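Local coordinates for dipeptide transport protein DPPA (PDB 1HI9) that hydrolyses N-terminal residues of D-amino-acid-containing peptides as a zinc-dependent aminopeptidase, a self-compartmentalizing decamer whose active sites lie in a central chamber, at residues L3-D8 against V54-S59; E37-C42 against L99-H104; S61-L66 against D81-S86; E89-T94 against Y144-L149. All coordinates share one frame; numbering follows the deposited sequence.

Interaction 1 of 4, residues L3-D8 against V54-S59. With ZN (zinc ion), chain F; ZN (zinc ion), chain G.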
loop_
_atom_site.group_PDB
_atom_site.type_symbol
_atom_site.label_atom_id
_atom_site.label_comp_id
_atom_site.label_asym_id
_atom_site.label_seq_id
_atom_site.Cartn_x
_atom_site.Cartn_y
_atom_site.Cartn_z
ATOM N N LEU A 3 27.944 31.875 -23.317
ATOM C CA LEU A 3 27.811 30.505 -23.772
ATOM C C LEU A 3 26.534 29.889 -23.189
ATOM O O LEU A 3 26.244 30.032 -22.000
ATOM C CB LEU A 3 29.050 29.708 -23.355
ATOM C CG LEU A 3 29.248 28.254 -23.807
ATOM C CD1 LEU A 3 28.518 27.340 -22.871
ATOM C CD2 LEU A 3 28.776 28.064 -25.240
ATOM N N TYR A 4 25.759 29.228 -24.046
ATOM C CA TYR A 4 24.516 28.584 -23.635
ATOM C C TYR A 4 24.711 27.084 -23.481
ATOM O O TYR A 4 25.294 26.433 -24.351
ATOM C CB TYR A 4 23.420 28.805 -24.668
ATOM C CG TYR A 4 22.090 28.199 -24.263
ATOM C CD1 TYR A 4 21.242 28.866 -23.370
ATOM C CD2 TYR A 4 21.686 26.955 -24.755
ATOM C CE1 TYR A 4 20.019 28.311 -22.980
ATOM C CE2 TYR A 4 20.469 26.390 -24.370
ATOM C CZ TYR A 4 19.640 27.073 -23.487
ATOM O OH TYR A 4 18.419 26.540 -23.134
ATOM N N MET A 5 24.193 26.533 -22.387
ATOM C CA MET A 5 24.310 25.102 -22.129
ATOM C C MET A 5 22.969 24.419 -21.892
ATOM O O MET A 5 22.161 24.863 -21.082
ATOM C CB MET A 5 25.210 24.844 -20.920
ATOM C CG MET A 5 26.683 24.731 -21.246
ATOM S SD MET A 5 27.692 24.337 -19.798
ATOM C CE MET A 5 27.158 22.689 -19.428
ATOM N N SER A 6 22.739 23.335 -22.621
ATOM C CA SER A 6 21.525 22.551 -22.472
ATOM C C SER A 6 22.017 21.218 -21.946
ATOM O O SER A 6 22.796 20.536 -22.615
ATOM C CB SER A 6 20.828 22.353 -23.811
ATOM O OG SER A 6 19.712 21.492 -23.670
ATOM N N VAL A 7 21.578 20.849 -20.746
ATOM C CA VAL A 7 22.019 19.594 -20.156
ATOM C C VAL A 7 20.915 18.558 -19.970
ATOM O O VAL A 7 19.963 18.777 -19.219
ATOM C CB VAL A 7 22.684 19.824 -18.776
ATOM C CG1 VAL A 7 23.397 18.552 -18.331
ATOM C CG2 VAL A 7 23.659 20.989 -18.850
ATOM N N ASP A 8 21.061 17.428 -20.659
ATOM C CA ASP A 8 20.120 16.320 -20.561
ATOM C C ASP A 8 20.778 15.291 -19.637
ATOM O O ASP A 8 21.901 15.505 -19.170
ATOM C CB ASP A 8 19.875 15.709 -21.944
ATOM C CG ASP A 8 18.483 15.132 -22.090
ATOM O OD1 ASP A 8 17.752 15.055 -21.083
ATOM O OD2 ASP A 8 18.115 14.749 -23.216
ATOM N N VAL A 54 27.802 31.973 -18.574
ATOM C CA VAL A 54 27.423 30.610 -18.921
ATOM C C VAL A 54 26.035 30.329 -18.361
ATOM O O VAL A 54 25.859 30.211 -17.149
ATOM C CB VAL A 54 28.400 29.576 -18.344
ATOM C CG1 VAL A 54 27.993 28.183 -18.790
ATOM C CG2 VAL A 54 29.811 29.885 -18.799
ATOM N N LEU A 55 25.053 30.245 -19.257
ATOM C CA LEU A 55 23.672 29.972 -18.881
ATOM C C LEU A 55 23.460 28.469 -18.985
ATOM O O LEU A 55 23.641 27.886 -20.060
ATOM C CB LEU A 55 22.704 30.680 -19.834
ATOM C CG LEU A 55 21.431 31.277 -19.239
ATOM C CD1 LEU A 55 20.400 31.437 -20.334
ATOM C CD2 LEU A 55 20.894 30.388 -18.139
ATOM N N VAL A 56 23.069 27.851 -17.875
ATOM C CA VAL A 56 22.848 26.410 -17.833
ATOM C C VAL A 56 21.369 26.083 -17.674
ATOM O O VAL A 56 20.753 26.410 -16.658
ATOM C CB VAL A 56 23.639 25.760 -16.672
ATOM C CG1 VAL A 56 23.536 24.235 -16.753
ATOM C CG2 VAL A 56 25.096 26.205 -16.732
ATOM N N ASN A 57 20.809 25.431 -18.692
ATOM C CA ASN A 57 19.399 25.053 -18.711
ATOM C C ASN A 57 19.231 23.546 -18.500
ATOM O O ASN A 57 19.668 22.736 -19.324
ATOM C CB ASN A 57 18.771 25.447 -20.052
ATOM C CG ASN A 57 17.275 25.188 -20.101
ATOM O OD1 ASN A 57 16.722 24.843 -21.147
ATOM N ND2 ASN A 57 16.612 25.362 -18.976
ATOM N N ASP A 58 18.601 23.174 -17.391
ATOM C CA ASP A 58 18.353 21.771 -17.081
ATOM C C ASP A 58 17.330 21.345 -18.119
ATOM O O ASP A 58 16.215 21.877 -18.144
ATOM C CB ASP A 58 17.758 21.643 -15.675
ATOM C CG ASP A 58 17.748 20.217 -15.168
ATOM O OD1 ASP A 58 17.415 19.308 -15.962
ATOM O OD2 ASP A 58 18.054 20.008 -13.972
ATOM N N SER A 59 17.697 20.387 -18.969
ATOM C CA SER A 59 16.798 19.947 -20.042
ATOM C C SER A 59 16.260 18.531 -19.942
ATOM O O SER A 59 15.876 17.952 -20.951
ATOM C CB SER A 59 17.504 20.105 -21.390
ATOM O OG SER A 59 17.998 21.417 -21.538
HETATM ZN ZN ZN F . 16.585 13.756 -24.073
HETATM ZN ZN ZN G . 16.267 13.322 -20.975
HETATM O O HOH W 1 14.774 13.672 -23.011
#
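L3-V7 and V54-D58 run as adjacent parallel strands, 18° apart in direction, with L3 level with V54 and M5 level with V56. The rungs are the usual parallel ladder: L55 N gives to L3 O, M5 N to L55 O at 2.7 Å, N57 N to M5 O, V7 N to N57 O, and S59 N to V7 O. L3, M5, V7, V54 and V56 share one face, where V7 CG2 meets V56 CG1 at 3.9 Å and M5 SD lies 4.0 Å from V54 CG1. Y4, L55, S6 and N57 take the other. There Y4 CG stands anti to the backbone N (chi1 -178°), and L55 CD1 meets the edge of the ring, 4.1 Å from Y4 CD1. The Y4 hydroxyl is held by the carbonyl O of E89. An alanine in place of Y4 would probably leave that carbonyl without its hydroxyl mate and open a gap beside L55 CD1. Where the strands end, S6 OG and S59 OG share a hydrogen bond of 2.7 Å; the carbonyl O of M87 lies within hydrogen-bonding distance of both hydroxyls, which do not have protons enough for every bond at once. Just beyond, D8 bridges the two zinc ions, OD2 to one at 2.0 Å and OD1 to the other at 2.3 Å. A water is bound to both metals, and H104 with E133 and E10 with H60 complete the pair of sites. Helix 28-48 links the strands in a beta-alpha-beta crossover and covers the M5 and V56 face through I43, while strands 97-103 and 76-80 flank the pair.

Interaction 2 of 4, residues E37-C42 against L99-H104. With ZN (zinc ion), chain F.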
loop_
_atom_site.group_PDB
_atom_site.type_symbol
_atom_site.label_atom_id
_atom_site.label_comp_id
_atom_site.label_asym_id
_atom_site.label_seq_id
_atom_site.Cartn_x
_atom_site.Cartn_y
_atom_site.Cartn_z
ATOM N N GLU A 37 28.109 17.391 -11.627
ATOM C CA GLU A 37 29.555 17.462 -11.730
ATOM C C GLU A 37 30.027 17.461 -13.172
ATOM O O GLU A 37 30.987 18.157 -13.505
ATOM C CB GLU A 37 30.185 16.323 -10.939
ATOM C CG GLU A 37 29.934 16.491 -9.451
ATOM C CD GLU A 37 30.598 15.434 -8.615
ATOM O OE1 GLU A 37 30.374 14.230 -8.884
ATOM O OE2 GLU A 37 31.341 15.811 -7.685
ATOM N N GLU A 38 29.347 16.698 -14.026
ATOM C CA GLU A 38 29.700 16.640 -15.439
ATOM C C GLU A 38 29.577 18.032 -16.043
ATOM O O GLU A 38 30.449 18.472 -16.780
ATOM C CB GLU A 38 28.782 15.669 -16.193
ATOM C CG GLU A 38 29.032 15.642 -17.700
ATOM C CD GLU A 38 28.961 14.232 -18.288
ATOM O OE1 GLU A 38 29.590 13.313 -17.729
ATOM O OE2 GLU A 38 28.291 14.039 -19.321
ATOM N N ALA A 39 28.491 18.718 -15.712
ATOM C CA ALA A 39 28.268 20.062 -16.213
ATOM C C ALA A 39 29.344 21.022 -15.698
ATOM O O ALA A 39 29.784 21.914 -16.428
ATOM C CB ALA A 39 26.877 20.558 -15.798
ATOM N N ASN A 40 29.762 20.846 -14.445
ATOM C CA ASN A 40 30.779 21.717 -13.877
ATOM C C ASN A 40 32.071 21.654 -14.677
ATOM O O ASN A 40 32.726 22.677 -14.872
ATOM C CB ASN A 40 31.054 21.376 -12.407
ATOM C CG ASN A 40 29.938 21.844 -11.478
ATOM O OD1 ASN A 40 29.235 22.818 -11.762
ATOM N ND2 ASN A 40 29.788 21.160 -10.353
ATOM N N TYR A 41 32.435 20.472 -15.161
ATOM C CA TYR A 41 33.665 20.370 -15.938
ATOM C C TYR A 41 33.610 21.321 -17.132
ATOM O O TYR A 41 34.558 22.067 -17.388
ATOM C CB TYR A 41 33.894 18.939 -16.424
ATOM C CG TYR A 41 34.395 18.005 -15.355
ATOM C CD1 TYR A 41 33.592 16.980 -14.876
ATOM C CD2 TYR A 41 35.689 18.125 -14.849
ATOM C CE1 TYR A 41 34.059 16.086 -13.926
ATOM C CE2 TYR A 41 36.169 17.235 -13.892
ATOM C CZ TYR A 41 35.347 16.212 -13.436
ATOM O OH TYR A 41 35.807 15.301 -12.509
ATOM N N CYS A 42 32.489 21.313 -17.849
ATOM C CA CYS A 42 32.337 22.185 -19.011
ATOM C C CYS A 42 32.260 23.655 -18.632
ATOM O O CYS A 42 32.862 24.508 -19.287
ATOM C CB CYS A 42 31.095 21.792 -19.811
ATOM S SG CYS A 42 31.185 20.114 -20.493
ATOM N N LEU A 99 26.184 24.650 -26.213
ATOM C CA LEU A 99 26.849 23.402 -25.850
ATOM C C LEU A 99 25.799 22.424 -25.316
ATOM O O LEU A 99 25.141 22.696 -24.313
ATOM C CB LEU A 99 27.908 23.679 -24.780
ATOM C CG LEU A 99 28.997 22.625 -24.536
ATOM C CD1 LEU A 99 30.041 23.172 -23.553
ATOM C CD2 LEU A 99 28.381 21.360 -23.989
ATOM N N PHE A 100 25.638 21.294 -25.999
ATOM C CA PHE A 100 24.670 20.278 -25.581
ATOM C C PHE A 100 25.412 19.209 -24.789
ATOM O O PHE A 100 26.349 18.597 -25.302
ATOM C CB PHE A 100 23.992 19.649 -26.807
ATOM C CG PHE A 100 23.158 20.612 -27.613
ATOM C CD1 PHE A 100 22.548 20.197 -28.794
ATOM C CD2 PHE A 100 22.960 21.917 -27.194
ATOM C CE1 PHE A 100 21.758 21.069 -29.535
ATOM C CE2 PHE A 100 22.172 22.787 -27.930
ATOM C CZ PHE A 100 21.570 22.363 -29.100
ATOM N N LEU A 101 24.984 18.986 -23.549
ATOM C CA LEU A 101 25.626 18.017 -22.651
ATOM C C LEU A 101 24.690 16.895 -22.225
ATOM O O LEU A 101 23.508 17.121 -21.976
ATOM C CB LEU A 101 26.122 18.733 -21.393
ATOM C CG LEU A 101 27.504 18.417 -20.829
ATOM C CD1 LEU A 101 27.638 19.133 -19.497
ATOM C CD2 LEU A 101 27.716 16.930 -20.649
ATOM N N GLY A 102 25.236 15.690 -22.118
ATOM C CA GLY A 102 24.438 14.555 -21.710
ATOM C C GLY A 102 23.347 14.190 -22.693
ATOM O O GLY A 102 22.295 13.675 -22.302
ATOM N N TYR A 103 23.585 14.461 -23.973
ATOM C CA TYR A 103 22.602 14.129 -24.986
ATOM C C TYR A 103 22.626 12.655 -25.369
ATOM O O TYR A 103 23.580 11.923 -25.086
ATOM C CB TYR A 103 22.794 15.016 -26.214
ATOM C CG TYR A 103 22.018 16.318 -26.118
ATOM C CD1 TYR A 103 22.093 17.114 -24.977
ATOM C CD2 TYR A 103 21.197 16.736 -27.152
ATOM C CE1 TYR A 103 21.357 18.297 -24.872
ATOM C CE2 TYR A 103 20.461 17.915 -27.059
ATOM C CZ TYR A 103 20.541 18.686 -25.923
ATOM O OH TYR A 103 19.791 19.831 -25.840
ATOM N N HIS A 104 21.549 12.232 -26.016
ATOM C CA HIS A 104 21.384 10.840 -26.429
ATOM C C HIS A 104 20.886 10.768 -27.856
ATOM O O HIS A 104 20.505 11.773 -28.431
ATOM C CB HIS A 104 20.376 10.153 -25.497
ATOM C CG HIS A 104 19.085 10.903 -25.373
ATOM N ND1 HIS A 104 18.110 10.878 -26.347
ATOM C CD2 HIS A 104 18.635 11.745 -24.413
ATOM C CE1 HIS A 104 17.112 11.669 -25.994
ATOM N NE2 HIS A 104 17.407 12.206 -24.824
HETATM ZN ZN ZN F . 16.585 13.756 -24.073
HETATM O O HOH W 2 27.554 13.938 -21.697
HETATM O O HOH W 1 14.774 13.672 -23.011
#
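L101 packs against the helix at E38, A39 and C42, and buries the largest area of the contact. Its CB points toward the helix, and chi1 of -136° sets CG off the staggered positions, where it passes beside C42 SG. The two methyls then divide the work. CD1 lies 3.5 Å from A39 CA, rests on A39 CB as well, and stands 3.8 Å from C42 SG. CD2 goes to the glutamate: it is 3.5 Å from E38 CG and 3.2 Å from E38 OE2, and the E38 side chain, bent at its second torsion, crosses the leucine at a slant. Two residues earlier on the strand, L99 CD1 packs on C42 CB at 4.1 Å. Helix and strand run almost antiparallel, 155° between their directions, and no direct hydrogen bond joins them. An alanine in place of L101 would probably open a gap between helix and strand, with C42 SG and E38 CG losing their neighbour. Polar linkage comes through a water that donates to E38 OE2 at 2.5 Å and accepts a weak bond from G102 N at 2.9 Å. G102 has positive phi, which favours glycine, and the chain turns a corner there on its way to H104, whose NE2 binds a zinc ion together with D8 and E133. The contact thus sets a buried carboxylate against methyl groups; with R190 making a salt bridge to E38 OE1, S13 also bonding that oxygen and the water on OE2, the acid is likely to stay charged although methyl groups pack against it.

Interaction 3 of 4, residues S61-L66 against D81-S86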
loop_
_atom_site.group_PDB
_atom_site.type_symbol
_atom_site.label_atom_id
_atom_site.label_comp_id
_atom_site.label_asym_id
_atom_site.label_seq_id
_atom_site.Cartn_x
_atom_site.Cartn_y
_atom_site.Cartn_z
ATOM N N SER A 61 13.482 15.742 -18.265
ATOM C CA SER A 61 12.244 15.468 -17.539
ATOM C C SER A 61 11.636 16.701 -16.842
ATOM O O SER A 61 11.198 17.639 -17.515
ATOM C CB SER A 61 12.523 14.352 -16.522
ATOM O OG SER A 61 11.339 13.866 -15.907
ATOM N N LYS A 62 11.599 16.696 -15.506
ATOM C CA LYS A 62 11.042 17.818 -14.748
ATOM C C LYS A 62 12.037 18.957 -14.653
ATOM O O LYS A 62 11.752 19.990 -14.055
ATOM C CB LYS A 62 10.622 17.389 -13.334
ATOM C CG LYS A 62 9.550 16.334 -13.335
ATOM C CD LYS A 62 8.335 16.800 -14.117
ATOM C CE LYS A 62 7.475 15.613 -14.543
ATOM N NZ LYS A 62 6.276 16.039 -15.316
ATOM N N MET A 63 13.212 18.745 -15.234
ATOM C CA MET A 63 14.274 19.748 -15.280
ATOM C C MET A 63 14.635 20.377 -13.934
ATOM O O MET A 63 14.951 21.564 -13.845
ATOM C CB MET A 63 13.886 20.814 -16.308
ATOM C CG MET A 63 13.607 20.193 -17.672
ATOM S SD MET A 63 12.664 21.256 -18.791
ATOM C CE MET A 63 12.705 20.300 -20.301
ATOM N N ASN A 64 14.591 19.559 -12.891
ATOM C CA ASN A 64 14.945 19.989 -11.547
ATOM C C ASN A 64 15.987 18.997 -11.016
ATOM O O ASN A 64 16.038 18.680 -9.818
ATOM C CB ASN A 64 13.703 20.019 -10.640
ATOM C CG ASN A 64 12.941 18.701 -10.635
ATOM O OD1 ASN A 64 13.442 17.671 -11.107
ATOM N ND2 ASN A 64 11.728 18.722 -10.084
ATOM N N ASN A 65 16.829 18.532 -11.939
ATOM C CA ASN A 65 17.872 17.543 -11.662
ATOM C C ASN A 65 19.204 18.153 -11.232
ATOM O O ASN A 65 19.798 17.735 -10.237
ATOM C CB ASN A 65 18.103 16.687 -12.909
ATOM C CG ASN A 65 16.814 16.268 -13.568
ATOM O OD1 ASN A 65 16.086 15.439 -13.033
ATOM N ND2 ASN A 65 16.512 16.855 -14.732
ATOM N N LEU A 66 19.692 19.123 -11.998
ATOM C CA LEU A 66 20.946 19.772 -11.644
ATOM C C LEU A 66 20.788 20.343 -10.239
ATOM O O LEU A 66 19.777 20.973 -9.930
ATOM C CB LEU A 66 21.272 20.880 -12.642
ATOM C CG LEU A 66 21.674 20.375 -14.028
ATOM C CD1 LEU A 66 21.812 21.544 -14.982
ATOM C CD2 LEU A 66 22.973 19.595 -13.930
ATOM N N ASP A 81 10.230 23.253 -14.995
ATOM C CA ASP A 81 9.627 22.905 -16.266
ATOM C C ASP A 81 8.506 23.863 -16.683
ATOM O O ASP A 81 8.302 24.924 -16.077
ATOM C CB ASP A 81 9.108 21.461 -16.222
ATOM C CG ASP A 81 7.940 21.284 -15.277
ATOM O OD1 ASP A 81 7.814 22.088 -14.334
ATOM O OD2 ASP A 81 7.150 20.331 -15.473
ATOM N N VAL A 82 7.778 23.472 -17.722
ATOM C CA VAL A 82 6.712 24.286 -18.271
ATOM C C VAL A 82 7.321 25.598 -18.784
ATOM O O VAL A 82 6.725 26.675 -18.663
ATOM C CB VAL A 82 5.592 24.592 -17.228
ATOM C CG1 VAL A 82 4.363 25.149 -17.941
ATOM C CG2 VAL A 82 5.202 23.330 -16.469
ATOM N N LYS A 83 8.528 25.503 -19.339
ATOM C CA LYS A 83 9.206 26.664 -19.913
ATOM C C LYS A 83 8.791 26.783 -21.378
ATOM O O LYS A 83 8.759 25.791 -22.106
ATOM C CB LYS A 83 10.726 26.514 -19.835
ATOM C CG LYS A 83 11.264 26.520 -18.429
ATOM C CD LYS A 83 12.723 26.098 -18.385
ATOM C CE LYS A 83 12.897 24.675 -18.891
ATOM N NZ LYS A 83 14.175 24.101 -18.417
ATOM N N PRO A 84 8.465 28.003 -21.825
ATOM C CA PRO A 84 8.046 28.266 -23.207
ATOM C C PRO A 84 8.847 27.489 -24.271
ATOM O O PRO A 84 8.269 26.989 -25.243
ATOM C CB PRO A 84 8.212 29.777 -23.325
ATOM C CG PRO A 84 7.842 30.243 -21.950
ATOM C CD PRO A 84 8.558 29.255 -21.054
ATOM N N PHE A 85 10.163 27.377 -24.086
ATOM C CA PHE A 85 10.984 26.661 -25.055
ATOM C C PHE A 85 11.754 25.446 -24.536
ATOM O O PHE A 85 12.803 25.092 -25.060
ATOM C CB PHE A 85 11.919 27.636 -25.797
ATOM C CG PHE A 85 11.183 28.601 -26.679
ATOM C CD1 PHE A 85 10.760 29.834 -26.184
ATOM C CD2 PHE A 85 10.808 28.234 -27.965
ATOM C CE1 PHE A 85 9.966 30.682 -26.956
ATOM C CE2 PHE A 85 10.018 29.071 -28.743
ATOM C CZ PHE A 85 9.593 30.296 -28.239
ATOM N N SER A 86 11.203 24.825 -23.498
ATOM C CA SER A 86 11.732 23.600 -22.916
ATOM C C SER A 86 13.253 23.484 -22.863
ATOM O O SER A 86 13.906 24.226 -22.126
ATOM C CB SER A 86 11.136 22.401 -23.680
ATOM O OG SER A 86 11.448 21.154 -23.074
#
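K62 and D81 bring the two irregular segments together, their CA atoms 5.5 Å apart, in loops that follow strands 53-58 and 76-80. M63 has positive phi and psi, while K83-S86 form a type I beta turn closed by S86 N to K83 O. No hydrogen bond crosses between the segments; M63 has the largest share of the contact. Its chain runs extended beyond CG (chi2 162°), and SD lies 3.2 Å from K83 NZ and 3.4 Å from K83 CE, with the two side chains crossing at a slant. The methyl CE ends 3.2 Å from S86 OG. At the exposed side, K62 and D81 lie alongside and point the same way, yet their opposite charges stay apart, with 4.4 Å between K62 NZ and D81 OD2. D81 OD1 instead bonds S180 OG of a neighbouring subunit, which makes this a place where the loops meet the decamer interface. M63 is also tied to G80 by a backbone hydrogen bond, and its side chain comes to about 8 Å from a zinc ion. L66 packs against M35 and T36 of helix 28-48, and S86 rests on Y258 and L262 of helix 254-268.

Interaction 4 of 4, residues E89-T94 against Y144-L149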
loop_
_atom_site.group_PDB
_atom_site.type_symbol
_atom_site.label_atom_id
_atom_site.label_comp_id
_atom_site.label_asym_id
_atom_site.label_seq_id
_atom_site.Cartn_x
_atom_site.Cartn_y
_atom_site.Cartn_z
ATOM N N GLU A 89 15.167 26.827 -23.581
ATOM C CA GLU A 89 14.690 28.009 -22.882
ATOM C C GLU A 89 15.873 28.900 -22.493
ATOM O O GLU A 89 16.882 28.423 -21.964
ATOM C CB GLU A 89 13.935 27.609 -21.615
ATOM C CG GLU A 89 13.488 28.799 -20.800
ATOM C CD GLU A 89 12.466 29.645 -21.541
ATOM O OE1 GLU A 89 12.388 30.868 -21.257
ATOM O OE2 GLU A 89 11.736 29.087 -22.400
ATOM N N GLY A 90 15.748 30.193 -22.771
ATOM C CA GLY A 90 16.805 31.127 -22.428
ATOM C C GLY A 90 17.824 31.385 -23.523
ATOM O O GLY A 90 18.686 32.249 -23.383
ATOM N N LEU A 91 17.729 30.644 -24.617
ATOM C CA LEU A 91 18.662 30.809 -25.729
ATOM C C LEU A 91 18.174 31.891 -26.708
ATOM O O LEU A 91 17.086 31.775 -27.268
ATOM C CB LEU A 91 18.810 29.471 -26.469
ATOM C CG LEU A 91 20.101 29.198 -27.252
ATOM C CD1 LEU A 91 19.992 27.867 -27.976
ATOM C CD2 LEU A 91 20.364 30.307 -28.246
ATOM N N ASP A 92 18.973 32.941 -26.895
ATOM C CA ASP A 92 18.634 34.017 -27.827
ATOM C C ASP A 92 19.843 34.333 -28.716
ATOM O O ASP A 92 20.858 33.641 -28.647
ATOM C CB ASP A 92 18.187 35.281 -27.081
ATOM C CG ASP A 92 19.239 35.796 -26.122
ATOM O OD1 ASP A 92 20.445 35.586 -26.392
ATOM O OD2 ASP A 92 18.868 36.423 -25.106
ATOM N N ASP A 93 19.738 35.382 -29.530
ATOM C CA ASP A 93 20.818 35.757 -30.444
ATOM C C ASP A 93 22.012 36.453 -29.795
ATOM O O ASP A 93 22.947 36.856 -30.478
ATOM C CB ASP A 93 20.267 36.634 -31.583
ATOM C CG ASP A 93 19.783 37.997 -31.104
ATOM O OD1 ASP A 93 19.193 38.731 -31.928
ATOM O OD2 ASP A 93 19.994 38.340 -29.917
ATOM N N THR A 94 21.989 36.585 -28.478
ATOM C CA THR A 94 23.085 37.242 -27.781
ATOM C C THR A 94 24.155 36.247 -27.330
ATOM O O THR A 94 25.113 36.626 -26.664
ATOM C CB THR A 94 22.580 38.001 -26.543
ATOM O OG1 THR A 94 22.294 37.067 -25.494
ATOM C CG2 THR A 94 21.311 38.775 -26.883
ATOM N N TYR A 144 18.318 31.711 -34.042
ATOM C CA TYR A 144 18.950 32.865 -33.416
ATOM C C TYR A 144 20.370 33.062 -33.921
ATOM O O TYR A 144 21.120 33.859 -33.368
ATOM C CB TYR A 144 18.971 32.711 -31.893
ATOM C CG TYR A 144 17.598 32.744 -31.247
ATOM C CD1 TYR A 144 16.943 31.560 -30.879
ATOM C CD2 TYR A 144 16.952 33.958 -31.000
ATOM C CE1 TYR A 144 15.683 31.585 -30.281
ATOM C CE2 TYR A 144 15.691 33.994 -30.403
ATOM C CZ TYR A 144 15.067 32.804 -30.046
ATOM O OH TYR A 144 13.831 32.844 -29.454
ATOM N N ASP A 145 20.727 32.336 -34.977
ATOM C CA ASP A 145 22.060 32.420 -35.558
ATOM C C ASP A 145 23.145 32.032 -34.579
ATOM O O ASP A 145 24.252 32.569 -34.618
ATOM C CB ASP A 145 22.330 33.824 -36.091
ATOM C CG ASP A 145 21.777 34.017 -37.473
ATOM O OD1 ASP A 145 22.297 33.358 -38.404
ATOM O OD2 ASP A 145 20.819 34.814 -37.628
ATOM N N VAL A 146 22.819 31.099 -33.696
ATOM C CA VAL A 146 23.783 30.632 -32.721
ATOM C C VAL A 146 24.199 29.237 -33.124
ATOM O O VAL A 146 23.366 28.373 -33.367
ATOM C CB VAL A 146 23.194 30.603 -31.311
ATOM C CG1 VAL A 146 24.216 30.046 -30.346
ATOM C CG2 VAL A 146 22.775 32.007 -30.901
ATOM N N PRO A 147 25.508 29.009 -33.235
ATOM C CA PRO A 147 26.037 27.699 -33.619
ATOM C C PRO A 147 26.220 26.740 -32.440
ATOM O O PRO A 147 26.529 27.156 -31.324
ATOM C CB PRO A 147 27.365 28.055 -34.271
ATOM C CG PRO A 147 27.826 29.221 -33.421
ATOM C CD PRO A 147 26.564 30.041 -33.266
ATOM N N VAL A 148 26.017 25.454 -32.707
ATOM C CA VAL A 148 26.179 24.428 -31.697
ATOM C C VAL A 148 27.652 24.037 -31.763
ATOM O O VAL A 148 28.068 23.257 -32.620
ATOM C CB VAL A 148 25.294 23.204 -32.000
ATOM C CG1 VAL A 148 25.553 22.108 -30.990
ATOM C CG2 VAL A 148 23.825 23.613 -31.985
ATOM N N LEU A 149 28.441 24.594 -30.854
ATOM C CA LEU A 149 29.874 24.352 -30.831
ATOM C C LEU A 149 30.288 22.958 -30.404
ATOM O O LEU A 149 31.242 22.391 -30.941
ATOM C CB LEU A 149 30.549 25.377 -29.921
ATOM C CG LEU A 149 30.242 26.837 -30.259
ATOM C CD1 LEU A 149 31.041 27.761 -29.335
ATOM C CD2 LEU A 149 30.596 27.114 -31.716
#
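The ring of Y144 lies flat against the backbone of L91 and D92. D92 CA makes a CH-pi contact over one face, 3.9 Å from the ring centroid and 21° off the normal, and L91 O sits over the same face near the rim, 3.3 Å from Y144 CE1. Nearer the backbone, D93 CB comes to 3.4 Å from Y144 O, and D93 CA makes a CH...O contact to that same carbonyl oxygen. V146 supplies the apolar part: its CG2, anti to its own carbonyl carbon, meets D92 O at 3.4 Å and L91 CD2 at 4.0 Å, the leucine and valine chains sliding past each other in opposite directions. No hydrogen bond passes between the segments; each is shaped by bonds on its own side. On the Y144 side the shaping is a Schellman motif at the end of helix 133-143: D145, with positive phi, is its C-prime residue, and V146 N turns back to A141 O. On the other side D92 builds an Asx turn. T94 N meets D92 OD1 from above the carboxylate plane at 2.8 Å, and T94 OG1 reaches the same oxygen at 2.5 Å on the syn side, so one oxygen takes two donors, which would restrain the carboxylate's rotation. Further out, L91 also packs on A141 of the helix, and T94 OG1 bonds K2 NZ. P147, just before strand 148-152, and L149 within it make backbone hydrogen bonds to A98 of strand 97-103.

How the interactions relate
From the N terminus, interaction 1 pairs strand 2-7 with strand 53-58, closing the loop that holds helix 28-48. Interaction 2 starts on that helix and ends on strand 97-103, so it crosses interaction 1; strand 97-103 lies on the other side of strand 2-7 from strand 53-58. Interaction 3 is nested inside the loop of interaction 2 and follows interaction 1, joined to it by bonds from D58 to N65 and L66. Interaction 4 begins within that same loop and ends entering strand 148-152, crossing interaction 2; the bond from Y4 OH to E89 O links it to interaction 1. Interactions 1 and 2 also share one zinc ion, through D8 and H104.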